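Local atomic coordinates of TssK C (Escherichia coli, PDB entry 5M2Y), a protein that forms part of the type VI secretion baseplate and, through this C-terminal domain, probably binds the membrane complex of the secretion apparatus. Residues 53-56 / 57-60. Residues are numbered along the deposited sequence; the frame is centred on the assembly and turned at random.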
loop_
_atom_site.group_PDB
_atom_site.type_symbol
_atom_site.label_atom_id
_atom_site.label_comp_id
_atom_site.label_asym_id
_atom_site.label_seq_id
_atom_site.Cartn_x
_atom_site.Cartn_y
_atom_site.Cartn_z
ATOM N N ALA A 53 -7.652 0.670 1.038
ATOM C CA ALA A 53 -7.112 -0.399 1.858
ATOM C C ALA A 53 -8.288 -1.247 2.354
ATOM O O ALA A 53 -9.328 -0.718 2.760
ATOM C CB ALA A 53 -6.367 0.187 3.040
ATOM N N GLY A 54 -8.127 -2.553 2.252
ATOM C CA GLY A 54 -9.140 -3.502 2.684
ATOM C C GLY A 54 -8.913 -3.924 4.114
ATOM O O GLY A 54 -7.816 -3.764 4.658
ATOM N N SER A 55 -9.951 -4.414 4.744
ATOM C CA SER A 55 -9.851 -4.830 6.107
ATOM C C SER A 55 -9.027 -6.095 6.169
ATOM O O SER A 55 -9.323 -7.018 5.489
ATOM C CB SER A 55 -11.223 -5.149 6.657
ATOM O OG SER A 55 -11.145 -5.559 7.982
ATOM N N PRO A 56 -7.998 -6.089 7.002
ATOM C CA PRO A 56 -7.151 -7.260 7.147
ATOM C C PRO A 56 -7.742 -8.271 8.148
ATOM O O PRO A 56 -7.257 -9.368 8.207
ATOM C CB PRO A 56 -5.870 -6.702 7.737
ATOM C CG PRO A 56 -6.260 -5.497 8.438
ATOM C CD PRO A 56 -7.494 -4.969 7.793
ATOM N N ASP A 57 -8.762 -7.876 8.885
ATOM C CA ASP A 57 -9.311 -8.731 9.919
ATOM C C ASP A 57 -10.810 -8.809 10.072
ATOM O O ASP A 57 -11.271 -9.255 11.084
ATOM C CB ASP A 57 -8.732 -8.294 11.260
ATOM C CG ASP A 57 -9.045 -6.829 11.599
ATOM O OD1 ASP A 57 -9.764 -6.213 10.852
ATOM O OD2 ASP A 57 -8.579 -6.337 12.635
ATOM N N ASP A 58 -11.562 -8.406 9.076
ATOM C CA ASP A 58 -12.997 -8.457 9.193
ATOM C C ASP A 58 -13.492 -9.887 9.209
ATOM O O ASP A 58 -13.035 -10.705 8.459
ATOM C CB ASP A 58 -13.699 -7.662 8.127
ATOM C CG ASP A 58 -15.151 -7.457 8.436
ATOM O OD1 ASP A 58 -15.475 -6.660 9.311
ATOM O OD2 ASP A 58 -15.925 -8.113 7.798
ATOM N N VAL A 59 -14.435 -10.138 10.113
ATOM C CA VAL A 59 -15.037 -11.437 10.281
ATOM C C VAL A 59 -16.532 -11.448 9.973
ATOM O O VAL A 59 -17.207 -12.412 10.244
ATOM C CB VAL A 59 -14.717 -12.015 11.671
ATOM C CG1 VAL A 59 -13.251 -12.303 11.785
ATOM C CG2 VAL A 59 -15.111 -11.054 12.771
ATOM N N SER A 60 -17.035 -10.376 9.378
ATOM C CA SER A 60 -18.425 -10.299 8.980
ATOM C C SER A 60 -18.707 -11.016 7.668
ATOM O O SER A 60 -17.791 -11.426 7.003
ATOM C CB SER A 60 -18.868 -8.837 8.875
ATOM O OG SER A 60 -18.483 -8.262 7.686
#
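Ser55 carries its hydroxyl opposite the backbone N, with a chi1 of 180°, while Asp57 takes the tighter rotamer that sets CG between its own N and carbonyl carbon (chi1 59°); together these torsions bring Ser55 OG to within 3.3 Å of Asp57 OD1. The same hydroxyl faces the main chain that follows: Asp57 N gives Ser55 OG a weak hydrogen bond, 3.4 Å long and bent to 149° at the hydrogen, and Asp58 N lies 3.1 Å from Ser55 OG. Serine suits the place because its short side chain lets the hydroxyl curl forward to the amide two residues on, a weak version of the ST-turn bond. Asp58 CB packs alongside, 3.8 Å from Ser55 CB, and its carboxylate then leads off along the loop. There Asp58 OD2 collects two donors from Ser60. The amide N, 3.0 Å from Asp58 OD2, comes from above the carboxylate plane and closes an Asx turn, which aspartate's short carboxylate is able to span; Ser60 OG, 2.6 Å away, donates to the syn lone pair of Asp58 OD2, on the side of the other carboxylate oxygen. Serine thus supplies both donors from one residue, and its OG also bonds to Val62 N. Pro56, with no amide hydrogen to offer, suits the bend where the edge strand 52-54 gives way to this loop; its ring is buried against Ala102, Met103 and Ala106 of helix 97-106, and its carbonyl accepts from Arg108. The chain thus leaves the sheet with Pro56 buried against the helix, while Asp57, Asp58 and Ser60 lie exposed. Chemically, solvent would readily accommodate the charge of both aspartates, and the two donors on Asp58 OD2 would be expected to favour its ionised form.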